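Local coordinates for protein beta-galactosidase (Trichoderma reesei, PDB 3OGR) that probably hydrolyses terminal non-reducing beta-D-galactose residues of beta-D-galactosides, as a member of glycoside hydrolase family 35, at residues 44-49 against 318-323; 72-77 against 110-115; 213-218 against 276-281. All coordinates share one frame; numbering follows the deposited sequence.

Contact 1 (44-49 against 318-323); sequences SGEVHP and IFNIYM. With GAL (beta-D-galactopyranose), chain E.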
loop_
_atom_site.group_PDB
_atom_site.type_symbol
_atom_site.label_atom_id
_atom_site.label_comp_id
_atom_site.label_asym_id
_atom_site.label_seq_id
_atom_site.Cartn_x
_atom_site.Cartn_y
_atom_site.Cartn_z
ATOM N N SER A 44 -4.781 -0.861 12.324
ATOM C CA SER A 44 -3.694 -0.180 11.619
ATOM C C SER A 44 -3.797 -0.428 10.121
ATOM O O SER A 44 -4.369 -1.433 9.699
ATOM C CB SER A 44 -2.382 -0.795 12.160
ATOM O OG SER A 44 -1.271 -0.345 11.398
ATOM N N GLY A 45 -3.273 0.541 9.357
ATOM C CA GLY A 45 -3.199 0.381 7.922
ATOM C C GLY A 45 -1.777 0.487 7.444
ATOM O O GLY A 45 -1.027 1.333 7.909
ATOM N N GLU A 46 -1.399 -0.328 6.466
ATOM C CA GLU A 46 -0.052 -0.264 5.926
ATOM C C GLU A 46 0.098 0.877 4.886
ATOM O O GLU A 46 -0.736 0.976 3.979
ATOM C CB GLU A 46 0.292 -1.614 5.254
ATOM C CG GLU A 46 1.810 -1.709 4.885
ATOM C CD GLU A 46 2.727 -2.222 5.991
ATOM O OE1 GLU A 46 2.203 -2.588 7.080
ATOM O OE2 GLU A 46 3.938 -2.371 5.714
ATOM N N VAL A 47 1.178 1.631 5.009
ATOM C CA VAL A 47 1.533 2.756 4.131
ATOM C C VAL A 47 3.033 2.712 4.008
ATOM O O VAL A 47 3.714 2.605 5.027
ATOM C CB VAL A 47 1.112 4.112 4.679
ATOM C CG1 VAL A 47 1.594 5.304 3.757
ATOM C CG2 VAL A 47 -0.439 4.158 4.865
ATOM N N HIS A 48 3.560 2.854 2.803
ATOM C CA HIS A 48 5.029 2.815 2.623
ATOM C C HIS A 48 5.501 4.219 2.167
ATOM O O HIS A 48 5.229 4.604 1.027
ATOM C CB HIS A 48 5.433 1.761 1.585
ATOM C CG HIS A 48 5.087 0.374 2.028
ATOM N ND1 HIS A 48 5.044 -0.721 1.171
ATOM C CD2 HIS A 48 4.773 -0.093 3.264
ATOM C CE1 HIS A 48 4.698 -1.794 1.874
ATOM N NE2 HIS A 48 4.550 -1.441 3.147
ATOM N N PRO A 49 6.201 4.935 3.050
ATOM C CA PRO A 49 6.549 6.349 2.716
ATOM C C PRO A 49 7.352 6.429 1.418
ATOM O O PRO A 49 7.182 7.379 0.671
ATOM C CB PRO A 49 7.354 6.848 3.919
ATOM C CG PRO A 49 7.737 5.578 4.723
ATOM C CD PRO A 49 6.626 4.496 4.414
ATOM N N ILE A 318 -4.480 -6.571 17.804
ATOM C CA ILE A 318 -3.525 -5.744 17.016
ATOM C C ILE A 318 -3.707 -6.248 15.591
ATOM O O ILE A 318 -3.485 -7.421 15.291
ATOM C CB ILE A 318 -2.071 -5.887 17.494
ATOM C CG1 ILE A 318 -1.914 -5.416 18.959
ATOM C CG2 ILE A 318 -1.142 -5.072 16.537
ATOM C CD1 ILE A 318 -0.487 -5.605 19.543
ATOM N N PHE A 319 -4.200 -5.373 14.719
ATOM C CA PHE A 319 -4.745 -5.845 13.416
ATOM C C PHE A 319 -4.339 -4.800 12.382
ATOM O O PHE A 319 -4.845 -3.680 12.405
ATOM C CB PHE A 319 -6.279 -5.899 13.590
ATOM C CG PHE A 319 -7.070 -6.462 12.404
ATOM C CD1 PHE A 319 -6.487 -7.305 11.468
ATOM C CD2 PHE A 319 -8.416 -6.179 12.294
ATOM C CE1 PHE A 319 -7.237 -7.855 10.402
ATOM C CE2 PHE A 319 -9.181 -6.747 11.244
ATOM C CZ PHE A 319 -8.583 -7.577 10.323
ATOM N N ASN A 320 -3.482 -5.223 11.426
ATOM C CA ASN A 320 -2.973 -4.303 10.404
ATOM C C ASN A 320 -3.309 -4.781 9.023
ATOM O O ASN A 320 -3.112 -5.968 8.741
ATOM C CB ASN A 320 -1.434 -4.194 10.535
ATOM C CG ASN A 320 -0.838 -3.279 9.458
ATOM O OD1 ASN A 320 -1.223 -2.108 9.302
ATOM N ND2 ASN A 320 0.094 -3.847 8.660
ATOM N N ILE A 321 -3.857 -3.890 8.190
ATOM C CA ILE A 321 -4.338 -4.239 6.844
ATOM C C ILE A 321 -3.283 -3.873 5.827
ATOM O O ILE A 321 -2.933 -2.682 5.656
ATOM C CB ILE A 321 -5.651 -3.407 6.570
ATOM C CG1 ILE A 321 -6.764 -3.732 7.604
ATOM C CG2 ILE A 321 -6.119 -3.726 5.164
ATOM C CD1 ILE A 321 -6.981 -5.276 7.850
ATOM N N TYR A 322 -2.732 -4.910 5.131
ATOM C CA TYR A 322 -1.677 -4.715 4.161
ATOM C C TYR A 322 -2.255 -4.962 2.753
ATOM O O TYR A 322 -2.701 -6.080 2.532
ATOM C CB TYR A 322 -0.543 -5.745 4.452
ATOM C CG TYR A 322 0.667 -5.582 3.546
ATOM C CD1 TYR A 322 0.627 -5.892 2.191
ATOM C CD2 TYR A 322 1.904 -5.098 4.070
ATOM C CE1 TYR A 322 1.716 -5.698 1.356
ATOM C CE2 TYR A 322 3.017 -4.903 3.241
ATOM C CZ TYR A 322 2.914 -5.177 1.893
ATOM O OH TYR A 322 4.016 -4.928 1.090
ATOM N N MET A 323 -2.231 -4.007 1.826
ATOM C CA MET A 323 -1.942 -2.549 2.032
ATOM C C MET A 323 -3.254 -1.846 2.335
ATOM O O MET A 323 -4.364 -2.331 1.981
ATOM C CB MET A 323 -1.416 -1.965 0.706
ATOM C CG MET A 323 -0.070 -2.608 0.288
ATOM S SD MET A 323 1.245 -2.342 1.430
ATOM C CE MET A 323 1.490 -0.547 1.272
HETATM C C1 GAL E . 3.802 -10.734 3.052
HETATM C C2 GAL E . 5.154 -9.953 3.144
HETATM C C3 GAL E . 4.991 -8.551 2.591
HETATM C C4 GAL E . 4.420 -8.607 1.168
HETATM C C5 GAL E . 3.127 -9.416 1.207
HETATM C C6 GAL E . 2.507 -9.682 -0.181
HETATM O O1 GAL E . 3.976 -12.141 3.218
HETATM O O2 GAL E . 5.513 -9.858 4.520
HETATM O O3 GAL E . 6.254 -7.903 2.551
HETATM O O4 GAL E . 5.383 -9.279 0.360
HETATM O O5 GAL E . 3.395 -10.738 1.717
HETATM O O6 GAL E . 2.117 -8.434 -0.751
#
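The seam that closes the TIM barrel runs here, where Ser-44 and Gly-45 of the first barrel strand pair in parallel with Asn-320 and Ile-321 of the last. Three backbone hydrogen bonds stitch it: Ser-44 N to Phe-319 O, Ile-321 N to Ser-44 O, and Glu-46 N to Ile-321 O. Inside the barrel the Asn-320 amide bridges two residues of the first strand. Asn-320 OD1 accepts from Ser-44 OG at 2.7 Å, from above the carbonyl plane, while Asn-320 ND2 reaches Glu-46 OE1 at 2.9 Å and also Val-277 O. With CG anti to the backbone N (chi1 -170°), Glu-46 CG comes 3.5 Å from Tyr-322 CD2; the bend at chi2 (87°) then turns the carboxylate, oblique to that ring, toward Asn-320 and His-48. Glu-46 OE1 is also bonded to Ser-74, and Glu-46 OE2 forms a salt bridge with Arg-114 and, through its anti lone pair, accepts from His-48 NE2 at 2.8 Å. Were Glu-46 replaced by an alanine, Asn-320 and His-48 would probably each lose an acceptor, and Arg-114 a countercharge. Tyr-322, followed by a cis peptide bond, lies near the bound galactose, its CE1 3.5 Å from GAL O6, and its hydroxyl is bonded to Tyr-342. The Met-323 side chain curls back in a CH-pi contact, CE sitting 3.5 Å from the centroid of the His-48 ring and 10° off its normal.

Contact 2 (72-77 against 110-115); sequences TVSFYV and YLLARP. With GAL (beta-D-galactopyranose), chain E.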
loop_
_atom_site.group_PDB
_atom_site.type_symbol
_atom_site.label_atom_id
_atom_site.label_comp_id
_atom_site.label_asym_id
_atom_site.label_seq_id
_atom_site.Cartn_x
_atom_site.Cartn_y
_atom_site.Cartn_z
ATOM N N THR A 72 -3.559 3.604 13.902
ATOM C CA THR A 72 -2.147 3.310 13.665
ATOM C C THR A 72 -1.916 3.085 12.183
ATOM O O THR A 72 -2.837 2.731 11.404
ATOM C CB THR A 72 -1.818 1.980 14.449
ATOM O OG1 THR A 72 -2.142 2.187 15.842
ATOM C CG2 THR A 72 -0.400 1.516 14.281
ATOM N N VAL A 73 -0.665 3.353 11.789
ATOM C CA VAL A 73 -0.152 3.008 10.468
ATOM C C VAL A 73 1.086 2.182 10.629
ATOM O O VAL A 73 1.912 2.487 11.536
ATOM C CB VAL A 73 0.103 4.284 9.616
ATOM C CG1 VAL A 73 1.115 4.025 8.482
ATOM C CG2 VAL A 73 -1.252 4.797 9.045
ATOM N N SER A 74 1.233 1.171 9.756
ATOM C CA SER A 74 2.441 0.314 9.755
ATOM C C SER A 74 3.217 0.640 8.529
ATOM O O SER A 74 2.619 0.781 7.459
ATOM C CB SER A 74 1.994 -1.141 9.819
ATOM O OG SER A 74 3.067 -2.010 9.567
ATOM N N PHE A 75 4.544 0.773 8.629
ATOM C CA PHE A 75 5.319 1.145 7.453
ATOM C C PHE A 75 6.626 0.370 7.388
ATOM O O PHE A 75 7.278 0.120 8.418
ATOM C CB PHE A 75 5.617 2.677 7.445
ATOM C CG PHE A 75 6.584 3.159 8.517
ATOM C CD1 PHE A 75 6.173 3.367 9.818
ATOM C CD2 PHE A 75 7.924 3.403 8.183
ATOM C CE1 PHE A 75 7.099 3.862 10.784
ATOM C CE2 PHE A 75 8.864 3.836 9.160
ATOM C CZ PHE A 75 8.418 4.077 10.458
ATOM N N TYR A 76 7.016 0.041 6.164
ATOM C CA TYR A 76 8.378 -0.400 5.865
ATOM C C TYR A 76 9.305 0.750 5.586
ATOM O O TYR A 76 8.881 1.875 5.148
ATOM C CB TYR A 76 8.392 -1.330 4.591
ATOM C CG TYR A 76 7.864 -2.729 4.816
ATOM C CD1 TYR A 76 8.287 -3.541 5.918
ATOM C CD2 TYR A 76 7.063 -3.315 3.811
ATOM C CE1 TYR A 76 7.812 -4.916 6.020
ATOM C CE2 TYR A 76 6.639 -4.646 3.902
ATOM C CZ TYR A 76 6.997 -5.421 5.010
ATOM O OH TYR A 76 6.544 -6.706 5.103
ATOM N N VAL A 77 10.604 0.465 5.771
ATOM C CA VAL A 77 11.663 1.326 5.213
ATOM C C VAL A 77 12.438 0.481 4.216
ATOM O O VAL A 77 12.705 -0.691 4.497
ATOM C CB VAL A 77 12.569 1.857 6.323
ATOM C CG1 VAL A 77 13.653 2.850 5.729
ATOM C CG2 VAL A 77 11.697 2.604 7.309
ATOM N N TYR A 110 -0.649 6.634 15.508
ATOM C CA TYR A 110 0.567 6.011 16.018
ATOM C C TYR A 110 1.179 5.159 14.933
ATOM O O TYR A 110 0.515 4.857 13.934
ATOM C CB TYR A 110 0.289 5.192 17.269
ATOM C CG TYR A 110 -0.073 6.053 18.450
ATOM C CD1 TYR A 110 0.853 6.960 18.969
ATOM C CD2 TYR A 110 -1.322 5.906 19.056
ATOM C CE1 TYR A 110 0.517 7.765 20.098
ATOM C CE2 TYR A 110 -1.622 6.692 20.197
ATOM C CZ TYR A 110 -0.701 7.556 20.688
ATOM O OH TYR A 110 -1.010 8.319 21.842
ATOM N N LEU A 111 2.441 4.744 15.107
ATOM C CA LEU A 111 3.143 4.026 14.048
ATOM C C LEU A 111 3.764 2.743 14.539
ATOM O O LEU A 111 4.385 2.654 15.620
ATOM C CB LEU A 111 4.235 4.866 13.387
ATOM C CG LEU A 111 3.764 6.166 12.696
ATOM C CD1 LEU A 111 5.024 6.886 12.213
ATOM C CD2 LEU A 111 2.852 5.882 11.499
ATOM N N LEU A 112 3.702 1.746 13.672
ATOM C CA LEU A 112 4.472 0.491 13.828
ATOM C C LEU A 112 5.573 0.585 12.756
ATOM O O LEU A 112 5.250 0.593 11.521
ATOM C CB LEU A 112 3.496 -0.715 13.572
ATOM C CG LEU A 112 4.190 -2.053 13.131
ATOM C CD1 LEU A 112 5.330 -2.486 14.121
ATOM C CD2 LEU A 112 3.124 -3.140 13.110
ATOM N N ALA A 113 6.835 0.677 13.184
ATOM C CA ALA A 113 7.963 0.807 12.273
ATOM C C ALA A 113 8.562 -0.561 11.917
ATOM O O ALA A 113 8.776 -1.385 12.825
ATOM C CB ALA A 113 9.048 1.657 12.991
ATOM N N ARG A 114 8.716 -0.834 10.611
ATOM C CA ARG A 114 9.190 -2.143 10.169
ATOM C C ARG A 114 10.358 -1.909 9.199
ATOM O O ARG A 114 10.198 -1.956 7.953
ATOM C CB ARG A 114 8.020 -2.940 9.467
ATOM C CG ARG A 114 6.674 -2.820 10.266
ATOM C CD ARG A 114 5.689 -3.912 9.947
ATOM N NE ARG A 114 5.271 -3.891 8.561
ATOM C CZ ARG A 114 4.997 -5.012 7.894
ATOM N NH1 ARG A 114 5.206 -6.263 8.437
ATOM N NH2 ARG A 114 4.474 -4.926 6.650
ATOM N N PRO A 115 11.545 -1.627 9.721
ATOM C CA PRO A 115 12.627 -1.208 8.832
ATOM C C PRO A 115 13.464 -2.333 8.227
ATOM O O PRO A 115 14.458 -2.060 7.542
ATOM C CB PRO A 115 13.516 -0.333 9.720
ATOM C CG PRO A 115 13.340 -1.011 11.104
ATOM C CD PRO A 115 11.864 -1.431 11.148
HETATM C C1 GAL E . 3.802 -10.734 3.052
HETATM C C2 GAL E . 5.154 -9.953 3.144
HETATM C C3 GAL E . 4.991 -8.551 2.591
HETATM C C4 GAL E . 4.420 -8.607 1.168
HETATM C C5 GAL E . 3.127 -9.416 1.207
HETATM C C6 GAL E . 2.507 -9.682 -0.181
HETATM O O1 GAL E . 3.976 -12.141 3.218
HETATM O O2 GAL E . 5.513 -9.858 4.520
HETATM O O3 GAL E . 6.254 -7.903 2.551
HETATM O O4 GAL E . 5.383 -9.279 0.360
HETATM O O5 GAL E . 3.395 -10.738 1.717
HETATM O O6 GAL E . 2.117 -8.434 -0.751
#
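A guanidinium lying flat on a phenol ring distinguishes this pair of barrel strands: Arg-114 stacks on Tyr-76, centres 4.0 Å apart and planes 19° from parallel. The arginine chain bends at its third torsion (chi3 -63°), laying Arg-114 NH2 over the ring face 3.0 Å from Tyr-76 CZ. Outside partners fix both groups: NH2 of Arg-114 is salt-bridged to Glu-46 and NH1 to Glu-278, with Gln-176 as a further partner of NH1. GAL O3 meets the Tyr-76 ring at its edge, near the plane, and donates to Tyr-76 OH at 2.8 Å; Asn-179 is also bonded to that hydroxyl. Beneath the stack the parallel backbones exchange hydrogen bonds, from Val-73 N to Tyr-110 O to a longer one, Val-77 N to Arg-114 O at 3.3 Å. The opposite face of the sheet is apolar. Phe-75, with CG held between its backbone N and carbonyl carbon (chi1 69°), brings CZ to 3.6 Å from Ala-113 CB, and Val-73 CB lies 3.7 Å from Leu-111 CD2. Helices 98-107, from the connection between the two strands, and 144-163 pack against that apolar face, while strands 38-47 and 172-177 flank the pair within the barrel.

Contact 3 (213-218 against 276-281); sequences INNDAF and LVEFQG. With GAL (beta-D-galactopyranose), chain E.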
loop_
_atom_site.group_PDB
_atom_site.type_symbol
_atom_site.label_atom_id
_atom_site.label_comp_id
_atom_site.label_asym_id
_atom_site.label_seq_id
_atom_site.Cartn_x
_atom_site.Cartn_y
_atom_site.Cartn_z
ATOM N N ILE A 213 7.638 -6.539 17.991
ATOM C CA ILE A 213 6.609 -7.455 17.514
ATOM C C ILE A 213 7.092 -8.073 16.256
ATOM O O ILE A 213 7.735 -7.385 15.442
ATOM C CB ILE A 213 5.287 -6.673 17.395
ATOM C CG1 ILE A 213 4.116 -7.633 17.009
ATOM C CG2 ILE A 213 5.390 -5.573 16.281
ATOM C CD1 ILE A 213 2.701 -6.917 17.280
ATOM N N ASN A 214 6.848 -9.377 16.056
ATOM C CA ASN A 214 7.258 -10.017 14.802
ATOM C C ASN A 214 6.061 -10.355 13.924
ATOM O O ASN A 214 4.932 -10.039 14.280
ATOM C CB ASN A 214 8.175 -11.224 15.057
ATOM C CG ASN A 214 7.456 -12.373 15.666
ATOM O OD1 ASN A 214 6.336 -12.242 16.225
ATOM N ND2 ASN A 214 8.175 -13.510 15.732
ATOM N N ASN A 215 6.351 -10.948 12.741
ATOM C CA ASN A 215 5.277 -11.229 11.775
ATOM C C ASN A 215 5.549 -12.546 11.091
ATOM O O ASN A 215 5.852 -12.623 9.927
ATOM C CB ASN A 215 5.088 -10.062 10.750
ATOM C CG ASN A 215 6.242 -9.885 9.791
ATOM O OD1 ASN A 215 7.420 -9.988 10.143
ATOM N ND2 ASN A 215 5.892 -9.473 8.549
ATOM N N ASP A 216 5.374 -13.616 11.853
ATOM C CA ASP A 216 5.559 -14.950 11.320
ATOM C C ASP A 216 4.605 -15.116 10.125
ATOM O O ASP A 216 3.451 -14.668 10.154
ATOM C CB ASP A 216 5.299 -15.936 12.463
ATOM C CG ASP A 216 6.059 -17.191 12.389
ATOM O OD1 ASP A 216 6.798 -17.517 11.388
ATOM O OD2 ASP A 216 5.819 -18.045 13.337
ATOM N N ALA A 217 5.083 -15.735 9.049
ATOM C CA ALA A 217 4.235 -15.897 7.828
ATOM C C ALA A 217 2.990 -16.706 8.051
ATOM O O ALA A 217 1.974 -16.527 7.330
ATOM C CB ALA A 217 5.062 -16.568 6.731
ATOM N N PHE A 218 3.046 -17.583 9.056
ATOM C CA PHE A 218 1.908 -18.397 9.488
ATOM C C PHE A 218 2.134 -18.631 10.976
ATOM O O PHE A 218 3.188 -18.275 11.499
ATOM C CB PHE A 218 1.914 -19.731 8.706
ATOM C CG PHE A 218 3.119 -20.604 8.964
ATOM C CD1 PHE A 218 4.334 -20.357 8.321
ATOM C CD2 PHE A 218 3.012 -21.701 9.846
ATOM C CE1 PHE A 218 5.500 -21.178 8.591
ATOM C CE2 PHE A 218 4.167 -22.489 10.126
ATOM C CZ PHE A 218 5.384 -22.209 9.496
ATOM N N LEU A 276 -2.378 -9.748 14.299
ATOM C CA LEU A 276 -2.223 -10.031 12.851
ATOM C C LEU A 276 -1.509 -8.808 12.279
ATOM O O LEU A 276 -2.106 -7.731 12.064
ATOM C CB LEU A 276 -3.568 -10.220 12.171
ATOM C CG LEU A 276 -4.302 -11.542 12.593
ATOM C CD1 LEU A 276 -5.764 -11.509 12.045
ATOM C CD2 LEU A 276 -3.535 -12.814 12.058
ATOM N N VAL A 277 -0.189 -8.965 12.117
ATOM C CA VAL A 277 0.690 -7.839 11.759
ATOM C C VAL A 277 0.547 -7.473 10.300
ATOM O O VAL A 277 0.738 -6.348 9.881
ATOM C CB VAL A 277 2.155 -8.166 12.206
ATOM C CG1 VAL A 277 3.123 -7.061 11.706
ATOM C CG2 VAL A 277 2.216 -8.194 13.728
ATOM N N GLU A 278 0.165 -8.479 9.481
ATOM C CA GLU A 278 -0.283 -8.202 8.082
ATOM C C GLU A 278 -1.480 -9.079 7.808
ATOM O O GLU A 278 -1.363 -10.323 7.887
ATOM C CB GLU A 278 0.785 -8.583 7.057
ATOM C CG GLU A 278 2.117 -7.775 7.191
ATOM C CD GLU A 278 3.131 -8.277 6.214
ATOM O OE1 GLU A 278 2.715 -8.813 5.147
ATOM O OE2 GLU A 278 4.322 -8.145 6.487
ATOM N N PHE A 279 -2.619 -8.481 7.511
ATOM C CA PHE A 279 -3.729 -9.286 6.998
ATOM C C PHE A 279 -4.189 -8.665 5.684
ATOM O O PHE A 279 -4.220 -7.411 5.527
ATOM C CB PHE A 279 -4.895 -9.281 7.984
ATOM C CG PHE A 279 -5.935 -10.274 7.616
ATOM C CD1 PHE A 279 -5.728 -11.656 7.819
ATOM C CD2 PHE A 279 -7.082 -9.851 6.931
ATOM C CE1 PHE A 279 -6.691 -12.579 7.436
ATOM C CE2 PHE A 279 -8.043 -10.788 6.468
ATOM C CZ PHE A 279 -7.834 -12.150 6.762
ATOM N N GLN A 280 -4.537 -9.547 4.753
ATOM C CA GLN A 280 -4.870 -9.167 3.364
ATOM C C GLN A 280 -5.828 -7.960 3.259
ATOM O O GLN A 280 -6.959 -8.015 3.733
ATOM C CB GLN A 280 -5.486 -10.421 2.741
ATOM C CG GLN A 280 -5.767 -10.244 1.245
ATOM C CD GLN A 280 -5.719 -11.574 0.523
ATOM O OE1 GLN A 280 -6.039 -12.638 1.086
ATOM N NE2 GLN A 280 -5.395 -11.504 -0.757
ATOM N N GLY A 281 -5.352 -6.979 2.540
ATOM C CA GLY A 281 -6.101 -5.784 2.154
ATOM C C GLY A 281 -6.158 -5.625 0.628
ATOM O O GLY A 281 -6.658 -4.608 0.154
HETATM C C1 GAL E . 3.802 -10.734 3.052
HETATM C C2 GAL E . 5.154 -9.953 3.144
HETATM C C3 GAL E . 4.991 -8.551 2.591
HETATM C C4 GAL E . 4.420 -8.607 1.168
HETATM C C5 GAL E . 3.127 -9.416 1.207
HETATM C C6 GAL E . 2.507 -9.682 -0.181
HETATM O O1 GAL E . 3.976 -12.141 3.218
HETATM O O2 GAL E . 5.513 -9.858 4.520
HETATM O O3 GAL E . 6.254 -7.903 2.551
HETATM O O4 GAL E . 5.383 -9.279 0.360
HETATM O O5 GAL E . 3.395 -10.738 1.717
HETATM O O6 GAL E . 2.117 -8.434 -0.751
#
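Apolar contact, an amide beside a carboxylate, and sugar binding meet where Val-277 and Glu-278 face Ile-213, Asn-214 and Asn-215. The apolar part centres on the two methyls of Val-277: CG2 lies 3.8 Å from Ile-213 CD1, while CG1 touches Asn-215 CB at 3.7 Å. A methyl-to-carbonyl contact adds to it, Val-277 CG2 lying 3.3 Å from the backbone O of Asn-214. Among polar atoms, Asn-215 ND2 comes within 2.9 Å of Glu-278 OE2, the amide and carboxylate planes being 43° apart. Asn-215 is itself held by Glu-180 N at OD1 and by Asn-179 OD1 at ND2, which makes it a second-shell residue beside the galactose site. As for the sugar, Glu-278 extends straight beyond CG (chi2 176°) to receive GAL O2 on OE2 at 2.9 Å, with OE1 only 3.0 Å from the anomeric carbon GAL C1. That placement is consistent with the nucleophile of a retaining family 35 enzyme. Tyr-240 bonds to Glu-278 OE1. Strand 275-280 runs between strands 236-239 and 318-321, with Leu-276 and Phe-279 turned onto helix 301-313, whereas 213-218 is a loop between helix 193-205 and strand 236-239, bonded through its backbone to Tyr-175 of strand 172-177 and to Gly-236.

Contacts 1 and 2 are wholly buried and contact 3 nearly so, with Asn-214 partly exposed, yet they join the same barrel differently. All three reach one sheet: contacts 1 and 2 through neighbouring strands 38-47 and 72-76, contacts 1 and 3 through 318-321 and 275-280. Contact 2, a parallel strand pair bridged from Thr-72 to Tyr-76, buries 668 Å² between its segments; contact 1, at the seam, buries 436 Å², and contact 3, a loop against a strand, 192 Å². Their chemistry shifts accordingly, from continuous backbone bonding to a polar side-chain network to a few methyl and carboxylate contacts. Arg-114 of contact 2 is the common centre, salt-bridged to a glutamate of each other contact beside one galactose.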